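Local coordinates for protein intimin (Escherichia coli, PDB 1F00) that probably mediates bacterial adhesion to host cells, presenting a C-type lectin-like receptor-binding domain on a rod of immunoglobulin-like domains, at residues 94-104 / 167-177; 114-122 / 177-188. All coordinates share one frame; numbering follows the deposited sequence.

Interaction 1: residues 94-104 / 167-177; sequences FTTLTIDDGNI and VISSDNQTATY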
loop_
_atom_site.group_PDB
_atom_site.type_symbol
_atom_site.label_atom_id
_atom_site.label_comp_id
_atom_site.label_asym_id
_atom_site.label_seq_id
_atom_site.Cartn_x
_atom_site.Cartn_y
_atom_site.Cartn_z
ATOM N N PHE A 94 1.334 8.050 -17.641
ATOM C CA PHE A 94 1.490 6.830 -16.865
ATOM C C PHE A 94 0.150 6.303 -16.380
ATOM O O PHE A 94 -0.780 7.068 -16.116
ATOM C CB PHE A 94 2.418 7.082 -15.667
ATOM C CG PHE A 94 3.851 7.349 -16.052
ATOM C CD1 PHE A 94 4.679 6.311 -16.463
ATOM C CD2 PHE A 94 4.372 8.641 -16.010
ATOM C CE1 PHE A 94 6.005 6.553 -16.828
ATOM C CE2 PHE A 94 5.692 8.897 -16.372
ATOM C CZ PHE A 94 6.514 7.847 -16.783
ATOM N N THR A 95 0.055 4.982 -16.284
ATOM C CA THR A 95 -1.157 4.333 -15.811
ATOM C C THR A 95 -1.474 4.837 -14.405
ATOM O O THR A 95 -0.586 5.292 -13.687
ATOM C CB THR A 95 -0.970 2.804 -15.761
ATOM O OG1 THR A 95 -0.945 2.285 -17.098
ATOM C CG2 THR A 95 -2.088 2.146 -14.977
ATOM N N THR A 96 -2.747 4.757 -14.031
ATOM C CA THR A 96 -3.210 5.173 -12.710
ATOM C C THR A 96 -2.529 4.344 -11.619
ATOM O O THR A 96 -2.520 3.114 -11.686
ATOM C CB THR A 96 -4.726 4.957 -12.572
ATOM O OG1 THR A 96 -5.406 5.658 -13.617
ATOM C CG2 THR A 96 -5.215 5.461 -11.219
ATOM N N LEU A 97 -1.957 5.018 -10.624
ATOM C CA LEU A 97 -1.306 4.328 -9.519
ATOM C C LEU A 97 -2.412 3.675 -8.694
ATOM O O LEU A 97 -3.405 4.316 -8.344
ATOM C CB LEU A 97 -0.514 5.316 -8.655
ATOM C CG LEU A 97 0.344 4.692 -7.547
ATOM C CD1 LEU A 97 1.308 3.666 -8.151
ATOM C CD2 LEU A 97 1.108 5.788 -6.817
ATOM N N THR A 98 -2.225 2.402 -8.376
ATOM C CA THR A 98 -3.225 1.647 -7.638
ATOM C C THR A 98 -2.606 0.643 -6.672
ATOM O O THR A 98 -1.518 0.122 -6.913
ATOM C CB THR A 98 -4.119 0.854 -8.627
ATOM O OG1 THR A 98 -4.804 1.771 -9.493
ATOM C CG2 THR A 98 -5.133 0.006 -7.882
ATOM N N ILE A 99 -3.306 0.382 -5.574
ATOM C CA ILE A 99 -2.851 -0.615 -4.619
ATOM C C ILE A 99 -3.791 -1.806 -4.796
ATOM O O ILE A 99 -5.015 -1.671 -4.675
ATOM C CB ILE A 99 -2.917 -0.104 -3.163
ATOM C CG1 ILE A 99 -1.845 0.965 -2.947
ATOM C CG2 ILE A 99 -2.700 -1.269 -2.188
ATOM C CD1 ILE A 99 -1.896 1.639 -1.577
ATOM N N ASP A 100 -3.210 -2.961 -5.112
ATOM C CA ASP A 100 -3.959 -4.200 -5.331
ATOM C C ASP A 100 -4.484 -4.664 -3.972
ATOM O O ASP A 100 -4.084 -5.712 -3.460
ATOM C CB ASP A 100 -3.013 -5.246 -5.942
ATOM C CG ASP A 100 -3.736 -6.480 -6.449
ATOM O OD1 ASP A 100 -3.037 -7.431 -6.874
ATOM O OD2 ASP A 100 -4.988 -6.503 -6.429
ATOM N N ASP A 101 -5.391 -3.870 -3.406
ATOM C CA ASP A 101 -5.972 -4.116 -2.090
ATOM C C ASP A 101 -6.824 -5.370 -1.906
ATOM O O ASP A 101 -7.174 -5.717 -0.778
ATOM C CB ASP A 101 -6.797 -2.905 -1.665
ATOM C CG ASP A 101 -7.998 -2.687 -2.553
ATOM O OD1 ASP A 101 -7.804 -2.403 -3.755
ATOM O OD2 ASP A 101 -9.136 -2.810 -2.050
ATOM N N GLY A 102 -7.178 -6.032 -3.000
ATOM C CA GLY A 102 -7.972 -7.240 -2.889
ATOM C C GLY A 102 -7.068 -8.457 -2.796
ATOM O O GLY A 102 -7.529 -9.577 -2.557
ATOM N N ASN A 103 -5.773 -8.237 -2.991
ATOM C CA ASN A 103 -4.803 -9.321 -2.936
ATOM C C ASN A 103 -3.649 -9.026 -1.992
ATOM O O ASN A 103 -2.481 -9.132 -2.366
ATOM C CB ASN A 103 -4.258 -9.633 -4.335
ATOM C CG ASN A 103 -5.345 -10.090 -5.295
ATOM O OD1 ASN A 103 -5.960 -9.277 -5.991
ATOM N ND2 ASN A 103 -5.598 -11.394 -5.325
ATOM N N ILE A 104 -3.984 -8.649 -0.764
ATOM C CA ILE A 104 -2.968 -8.380 0.237
ATOM C C ILE A 104 -2.392 -9.743 0.604
ATOM O O ILE A 104 -3.133 -10.683 0.913
ATOM C CB ILE A 104 -3.582 -7.679 1.458
ATOM C CG1 ILE A 104 -4.063 -6.284 1.036
ATOM C CG2 ILE A 104 -2.566 -7.592 2.583
ATOM C CD1 ILE A 104 -4.790 -5.504 2.118
ATOM N N VAL A 167 1.120 4.932 -0.988
ATOM C CA VAL A 167 2.262 4.697 -1.853
ATOM C C VAL A 167 2.287 5.847 -2.846
ATOM O O VAL A 167 1.233 6.331 -3.275
ATOM C CB VAL A 167 2.150 3.364 -2.638
ATOM C CG1 VAL A 167 0.930 3.387 -3.546
ATOM C CG2 VAL A 167 3.416 3.143 -3.465
ATOM N N ILE A 168 3.482 6.311 -3.183
ATOM C CA ILE A 168 3.613 7.378 -4.165
ATOM C C ILE A 168 4.629 6.933 -5.212
ATOM O O ILE A 168 5.606 6.254 -4.893
ATOM C CB ILE A 168 4.075 8.719 -3.523
ATOM C CG1 ILE A 168 5.417 8.543 -2.816
ATOM C CG2 ILE A 168 3.024 9.212 -2.543
ATOM C CD1 ILE A 168 5.907 9.808 -2.119
ATOM N N SER A 169 4.375 7.286 -6.466
ATOM C CA SER A 169 5.283 6.937 -7.553
ATOM C C SER A 169 6.005 8.221 -7.934
ATOM O O SER A 169 5.444 9.309 -7.787
ATOM C CB SER A 169 4.492 6.371 -8.737
ATOM O OG SER A 169 3.413 7.221 -9.091
ATOM N N SER A 170 7.237 8.108 -8.425
ATOM C CA SER A 170 8.012 9.293 -8.766
ATOM C C SER A 170 7.510 10.121 -9.943
ATOM O O SER A 170 8.076 11.173 -10.239
ATOM C CB SER A 170 9.495 8.934 -8.961
ATOM O OG SER A 170 9.680 7.953 -9.959
ATOM N N ASP A 171 6.460 9.663 -10.621
ATOM C CA ASP A 171 5.900 10.448 -11.717
ATOM C C ASP A 171 4.852 11.359 -11.085
ATOM O O ASP A 171 4.104 12.050 -11.776
ATOM C CB ASP A 171 5.245 9.555 -12.779
ATOM C CG ASP A 171 4.154 8.681 -12.211
ATOM O OD1 ASP A 171 2.989 8.802 -12.650
ATOM O OD2 ASP A 171 4.470 7.873 -11.320
ATOM N N ASN A 172 4.812 11.331 -9.754
ATOM C CA ASN A 172 3.908 12.157 -8.959
ATOM C C ASN A 172 2.448 11.715 -8.882
ATOM O O ASN A 172 1.549 12.389 -9.389
ATOM C CB ASN A 172 3.978 13.609 -9.438
ATOM C CG ASN A 172 3.108 14.529 -8.621
ATOM O OD1 ASN A 172 3.256 14.616 -7.401
ATOM N ND2 ASN A 172 2.188 15.227 -9.287
ATOM N N GLN A 173 2.222 10.572 -8.247
ATOM C CA GLN A 173 0.876 10.048 -8.038
ATOM C C GLN A 173 0.840 9.480 -6.628
ATOM O O GLN A 173 1.888 9.196 -6.036
ATOM C CB GLN A 173 0.533 8.926 -9.027
ATOM C CG GLN A 173 0.215 9.378 -10.440
ATOM C CD GLN A 173 -0.390 8.254 -11.262
ATOM O OE1 GLN A 173 -1.531 7.852 -11.036
ATOM N NE2 GLN A 173 0.380 7.729 -12.211
ATOM N N THR A 174 -0.366 9.313 -6.099
ATOM C CA THR A 174 -0.551 8.768 -4.764
ATOM C C THR A 174 -1.759 7.832 -4.734
ATOM O O THR A 174 -2.816 8.151 -5.288
ATOM C CB THR A 174 -0.805 9.890 -3.723
ATOM O OG1 THR A 174 0.315 10.784 -3.681
ATOM C CG2 THR A 174 -1.036 9.285 -2.339
ATOM N N ALA A 175 -1.593 6.679 -4.093
ATOM C CA ALA A 175 -2.677 5.710 -3.936
ATOM C C ALA A 175 -2.644 5.336 -2.463
ATOM O O ALA A 175 -1.572 5.266 -1.871
ATOM C CB ALA A 175 -2.443 4.479 -4.799
ATOM N N THR A 176 -3.806 5.091 -1.866
ATOM C CA THR A 176 -3.848 4.765 -0.446
ATOM C C THR A 176 -4.805 3.639 -0.083
ATOM O O THR A 176 -5.861 3.464 -0.703
ATOM C CB THR A 176 -4.252 5.989 0.391
ATOM O OG1 THR A 176 -5.602 6.347 0.078
ATOM C CG2 THR A 176 -3.352 7.162 0.086
ATOM N N TYR A 177 -4.413 2.886 0.938
ATOM C CA TYR A 177 -5.194 1.770 1.453
ATOM C C TYR A 177 -5.445 2.011 2.939
ATOM O O TYR A 177 -4.515 2.309 3.689
ATOM C CB TYR A 177 -4.431 0.457 1.268
ATOM C CG TYR A 177 -5.045 -0.699 2.025
ATOM C CD1 TYR A 177 -4.546 -1.085 3.264
ATOM C CD2 TYR A 177 -6.159 -1.375 1.524
ATOM C CE1 TYR A 177 -5.137 -2.112 3.990
ATOM C CE2 TYR A 177 -6.762 -2.404 2.248
ATOM C CZ TYR A 177 -6.245 -2.763 3.477
ATOM O OH TYR A 177 -6.839 -3.765 4.212
HETATM O O HOH W 1 -4.158 7.103 -7.583
#

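Interaction 2: residues 114-122 / 177-188; sequences KLPTVWLQY and YTIATPNSLIVP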
loop_
_atom_site.group_PDB
_atom_site.type_symbol
_atom_site.label_atom_id
_atom_site.label_comp_id
_atom_site.label_asym_id
_atom_site.label_seq_id
_atom_site.Cartn_x
_atom_site.Cartn_y
_atom_site.Cartn_z
ATOM N N LYS A 114 -8.106 -10.216 1.543
ATOM C CA LYS A 114 -8.337 -9.007 2.320
ATOM C C LYS A 114 -7.490 -9.084 3.587
ATOM O O LYS A 114 -7.006 -10.152 3.949
ATOM C CB LYS A 114 -9.812 -8.892 2.706
ATOM C CG LYS A 114 -10.763 -8.696 1.538
ATOM C CD LYS A 114 -12.146 -8.325 2.059
ATOM C CE LYS A 114 -13.096 -7.933 0.938
ATOM N NZ LYS A 114 -14.354 -7.343 1.496
ATOM N N LEU A 115 -7.310 -7.954 4.262
ATOM C CA LEU A 115 -6.531 -7.935 5.496
ATOM C C LEU A 115 -7.329 -8.640 6.587
ATOM O O LEU A 115 -8.494 -8.326 6.801
ATOM C CB LEU A 115 -6.264 -6.493 5.939
ATOM C CG LEU A 115 -5.363 -6.384 7.167
ATOM C CD1 LEU A 115 -3.925 -6.680 6.750
ATOM C CD2 LEU A 115 -5.460 -5.000 7.770
ATOM N N PRO A 116 -6.711 -9.595 7.300
ATOM C CA PRO A 116 -7.441 -10.297 8.361
ATOM C C PRO A 116 -7.947 -9.306 9.413
ATOM O O PRO A 116 -7.358 -8.237 9.592
ATOM C CB PRO A 116 -6.391 -11.252 8.931
ATOM C CG PRO A 116 -5.500 -11.518 7.759
ATOM C CD PRO A 116 -5.352 -10.143 7.147
ATOM N N THR A 117 -9.039 -9.657 10.089
ATOM C CA THR A 117 -9.610 -8.803 11.127
ATOM C C THR A 117 -9.161 -9.269 12.507
ATOM O O THR A 117 -9.592 -8.734 13.530
ATOM C CB THR A 117 -11.140 -8.803 11.076
ATOM O OG1 THR A 117 -11.621 -10.143 11.209
ATOM C CG2 THR A 117 -11.623 -8.210 9.759
ATOM N N VAL A 118 -8.311 -10.295 12.517
ATOM C CA VAL A 118 -7.721 -10.837 13.741
ATOM C C VAL A 118 -6.228 -10.731 13.461
ATOM O O VAL A 118 -5.724 -11.318 12.501
ATOM C CB VAL A 118 -8.111 -12.312 13.967
ATOM C CG1 VAL A 118 -7.476 -12.829 15.248
ATOM C CG2 VAL A 118 -9.619 -12.434 14.052
ATOM N N TRP A 119 -5.516 -9.968 14.278
ATOM C CA TRP A 119 -4.094 -9.765 14.026
ATOM C C TRP A 119 -3.116 -10.384 14.993
ATOM O O TRP A 119 -3.181 -10.140 16.197
ATOM C CB TRP A 119 -3.740 -8.276 14.010
ATOM C CG TRP A 119 -4.459 -7.393 13.053
ATOM C CD1 TRP A 119 -5.309 -7.758 12.051
ATOM C CD2 TRP A 119 -4.363 -5.966 13.004
ATOM N NE1 TRP A 119 -5.754 -6.639 11.378
ATOM C CE2 TRP A 119 -5.187 -5.525 11.946
ATOM C CE3 TRP A 119 -3.657 -5.017 13.756
ATOM C CZ2 TRP A 119 -5.329 -4.172 11.620
ATOM C CZ3 TRP A 119 -3.797 -3.669 13.432
ATOM C CH2 TRP A 119 -4.630 -3.262 12.372
ATOM N N LEU A 120 -2.195 -11.176 14.462
ATOM C CA LEU A 120 -1.136 -11.713 15.294
ATOM C C LEU A 120 -0.289 -10.441 15.415
ATOM O O LEU A 120 0.043 -9.830 14.397
ATOM C CB LEU A 120 -0.349 -12.783 14.532
ATOM C CG LEU A 120 0.948 -13.273 15.180
ATOM C CD1 LEU A 120 0.644 -13.908 16.532
ATOM C CD2 LEU A 120 1.624 -14.285 14.255
ATOM N N GLN A 121 0.043 -10.010 16.625
ATOM C CA GLN A 121 0.850 -8.795 16.736
ATOM C C GLN A 121 2.178 -8.968 16.009
ATOM O O GLN A 121 2.858 -9.984 16.170
ATOM C CB GLN A 121 1.125 -8.421 18.196
ATOM C CG GLN A 121 1.702 -7.011 18.313
ATOM C CD GLN A 121 2.002 -6.577 19.742
ATOM O OE1 GLN A 121 1.837 -5.410 20.085
ATOM N NE2 GLN A 121 2.458 -7.506 20.570
ATOM N N TYR A 122 2.535 -7.970 15.208
ATOM C CA TYR A 122 3.770 -7.982 14.437
ATOM C C TYR A 122 3.701 -8.946 13.262
ATOM O O TYR A 122 4.719 -9.325 12.691
ATOM C CB TYR A 122 4.964 -8.293 15.350
ATOM C CG TYR A 122 5.091 -7.267 16.457
ATOM C CD1 TYR A 122 5.285 -7.655 17.782
ATOM C CD2 TYR A 122 4.946 -5.905 16.185
ATOM C CE1 TYR A 122 5.322 -6.710 18.812
ATOM C CE2 TYR A 122 4.981 -4.954 17.202
ATOM C CZ TYR A 122 5.167 -5.362 18.512
ATOM O OH TYR A 122 5.195 -4.426 19.519
ATOM N N TYR A 177 -4.413 2.886 0.938
ATOM C CA TYR A 177 -5.194 1.770 1.453
ATOM C C TYR A 177 -5.445 2.011 2.939
ATOM O O TYR A 177 -4.515 2.309 3.689
ATOM C CB TYR A 177 -4.431 0.457 1.268
ATOM C CG TYR A 177 -5.045 -0.699 2.025
ATOM C CD1 TYR A 177 -4.546 -1.085 3.264
ATOM C CD2 TYR A 177 -6.159 -1.375 1.524
ATOM C CE1 TYR A 177 -5.137 -2.112 3.990
ATOM C CE2 TYR A 177 -6.762 -2.404 2.248
ATOM C CZ TYR A 177 -6.245 -2.763 3.477
ATOM O OH TYR A 177 -6.839 -3.765 4.212
ATOM N N THR A 178 -6.696 1.883 3.366
ATOM C CA THR A 178 -7.015 2.096 4.768
ATOM C C THR A 178 -7.081 0.780 5.525
ATOM O O THR A 178 -7.768 -0.161 5.117
ATOM C CB THR A 178 -8.362 2.813 4.936
ATOM O OG1 THR A 178 -9.419 1.938 4.524
ATOM C CG2 THR A 178 -8.400 4.055 4.091
ATOM N N ILE A 179 -6.349 0.723 6.628
ATOM C CA ILE A 179 -6.318 -0.451 7.484
ATOM C C ILE A 179 -7.454 -0.285 8.482
ATOM O O ILE A 179 -7.460 0.660 9.277
ATOM C CB ILE A 179 -4.970 -0.548 8.248
ATOM C CG1 ILE A 179 -3.840 -0.885 7.268
ATOM C CG2 ILE A 179 -5.056 -1.601 9.339
ATOM C CD1 ILE A 179 -2.467 -0.875 7.893
ATOM N N ALA A 180 -8.424 -1.189 8.424
ATOM C CA ALA A 180 -9.567 -1.138 9.326
ATOM C C ALA A 180 -9.172 -1.632 10.708
ATOM O O ALA A 180 -8.246 -2.430 10.850
ATOM C CB ALA A 180 -10.712 -1.988 8.775
ATOM N N THR A 181 -9.884 -1.151 11.724
ATOM C CA THR A 181 -9.619 -1.543 13.100
ATOM C C THR A 181 -9.939 -3.026 13.242
ATOM O O THR A 181 -11.014 -3.476 12.855
ATOM C CB THR A 181 -10.493 -0.740 14.078
ATOM O OG1 THR A 181 -10.233 0.659 13.904
ATOM C CG2 THR A 181 -10.184 -1.127 15.518
ATOM N N PRO A 182 -8.999 -3.805 13.790
ATOM C CA PRO A 182 -9.194 -5.248 13.974
ATOM C C PRO A 182 -10.089 -5.571 15.158
ATOM O O PRO A 182 -10.215 -4.770 16.083
ATOM C CB PRO A 182 -7.776 -5.757 14.181
ATOM C CG PRO A 182 -7.138 -4.629 14.943
ATOM C CD PRO A 182 -7.641 -3.398 14.195
ATOM N N ASN A 183 -10.704 -6.747 15.122
ATOM C CA ASN A 183 -11.569 -7.196 16.202
ATOM C C ASN A 183 -10.723 -7.680 17.375
ATOM O O ASN A 183 -11.081 -7.465 18.532
ATOM C CB ASN A 183 -12.473 -8.335 15.721
ATOM C CG ASN A 183 -13.586 -7.852 14.804
ATOM O OD1 ASN A 183 -13.830 -8.430 13.744
ATOM N ND2 ASN A 183 -14.272 -6.792 15.218
ATOM N N SER A 184 -9.596 -8.322 17.071
ATOM C CA SER A 184 -8.704 -8.848 18.107
ATOM C C SER A 184 -7.222 -8.733 17.764
ATOM O O SER A 184 -6.842 -8.781 16.597
ATOM C CB SER A 184 -9.008 -10.328 18.363
ATOM O OG SER A 184 -10.313 -10.497 18.875
ATOM N N LEU A 185 -6.397 -8.603 18.802
ATOM C CA LEU A 185 -4.946 -8.531 18.655
ATOM C C LEU A 185 -4.374 -9.658 19.521
ATOM O O LEU A 185 -4.719 -9.778 20.696
ATOM C CB LEU A 185 -4.408 -7.186 19.144
ATOM C CG LEU A 185 -2.893 -6.996 19.022
ATOM C CD1 LEU A 185 -2.496 -6.915 17.555
ATOM C CD2 LEU A 185 -2.473 -5.721 19.749
ATOM N N ILE A 186 -3.494 -10.467 18.935
ATOM C CA ILE A 186 -2.890 -11.609 19.621
ATOM C C ILE A 186 -1.470 -11.265 20.057
ATOM O O ILE A 186 -0.610 -10.983 19.226
ATOM C CB ILE A 186 -2.867 -12.842 18.679
ATOM C CG1 ILE A 186 -4.244 -13.021 18.026
ATOM C CG2 ILE A 186 -2.480 -14.086 19.453
ATOM C CD1 ILE A 186 -5.388 -13.183 19.023
ATOM N N VAL A 187 -1.217 -11.301 21.360
ATOM C CA VAL A 187 0.095 -10.931 21.877
ATOM C C VAL A 187 0.831 -12.021 22.659
ATOM O O VAL A 187 0.623 -12.174 23.858
ATOM C CB VAL A 187 -0.025 -9.679 22.776
ATOM C CG1 VAL A 187 1.341 -9.283 23.322
ATOM C CG2 VAL A 187 -0.652 -8.530 21.985
ATOM N N PRO A 188 1.696 -12.793 21.981
ATOM C CA PRO A 188 2.455 -13.856 22.652
ATOM C C PRO A 188 3.609 -13.222 23.436
ATOM O O PRO A 188 4.302 -12.339 22.922
ATOM C CB PRO A 188 2.987 -14.705 21.492
ATOM C CG PRO A 188 2.083 -14.371 20.338
ATOM C CD PRO A 188 1.843 -12.894 20.521
HETATM O O HOH W 2 -8.480 -5.430 3.078
HETATM O O HOH W 3 -8.565 -5.313 10.331
#

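Interaction 1: residues 94-104 / 167-177
The Y177 ring is met obliquely by two side chains of 94-104: I104 brings CD1 to 3.4 Å from CZ of Y177, and D101 lays CB 3.6 Å from its CD2. At the far end the F94 ring slides past D171, CB of D171 coming obliquely to 3.5 Å from CD2 of F94, with ring and carboxylate planes 60° apart. A further flat group, the Q173 amide, joins the segments by hydrogen bonds. Its NE2 gives one N-H to O of T95 (3.0 Å, 172°) and the other to the syn lone pair of D171 OD1, both partners lying close to the amide plane. OE1 of Q173 accepts N of L97 at 2.9 Å, the donor standing above the carbonyl plane. Glutamine suits the place, since one amide serves both the C=O of T95 and the N-H of L97. D171 is held in turn by OG of S169 (2.6 Å to OD2) and by N of N133.

Between these ends the side-chain contact is mainly apolar, though a water bridges O of L97 to O of T174. With CG anti to its backbone N (chi1 -173°), L97 sets CG 3.9 Å from CB of A175, whose lone methyl lets the leucine come close, while I99 slides CG1 past V167 CG1. Three bonds thus fix the Q173 amide's rotation, and L97, I99 and V167 pack into the immunoglobulin-like domain's apolar interior, where Y136 touches L97 and V167.

Interaction 2: residues 114-122 / 177-188
Strands 118-120 and 184-188 run parallel, their axes 4.7 Å apart at an angle of 20°, joined by bonds from W119 N to S184 O, I186 N to W119 O (2.8 Å) and Q121 N to I186 O. Just before the pairing, N183 N reaches O of T117 in the carbonyl plane, at 2.8 Å, so the loop residue N183 is tied to the residue preceding strand 118-120.

W119 dominates the side-chain contact. P182 lies over one face of the indole in a CH-pi contact, its CB 3.5 Å from the centroid of the five-membered ring; proline's compact, slightly polarised C-H groups suit an electron-rich indole. L185 CD1 comes near the ring plane at the edge, and CG2 of I179 touches CZ2 of W119 obliquely at 3.4 Å. Having CG beside the backbone N (chi1 -57°) swings the indole back toward P116, whose O accepts NE1 of W119 at 2.9 Å, in the ring plane but rather bent (131°). Water 3 bridges the same carbonyl to O of A180.

Nearer strand 173-179, L115 places CB at the edge of the Y177 ring, 3.3 Å from OH, and CD2 on I179. Water 2 links that hydroxyl to N of L115. On the other side of the parallel pair, V118 and I186 meet through their CG1 atoms, with V220 of helix 214-224 against both.

The indole therefore has its N-H satisfied by the backbone while proline lies on one face, leucine at the edge and isoleucine obliquely against it. Parallel backbone bonds and apolar packing together let strand 118-120, from the immunoglobulin-like part of the chain, add an edge to the lectin-like domain's sheet of 184-190 and 276-281.

The two contacts have centres 22 Å apart and follow one another along the rod. Their segments alternate in sequence: 94-104, 114-122, 167-177, then 177-188. Strand 173-179, an outer strand of the three-stranded sheet with 136-140 and 163-169, serves both, and Y177 belongs to each; CD1 of I104 also packs on N of L115. Interaction 1 starts where the chain leaves the preceding immunoglobulin-like domain, as F94 pairs with strand 12-14 of it. Interaction 2 carries the chain into the mixed sheet of 118-120, 184-190 and 276-281 in the lectin-like domain. Together they connect three successive domains, consistent with a fairly rigid rod that holds the lectin-like tip outward.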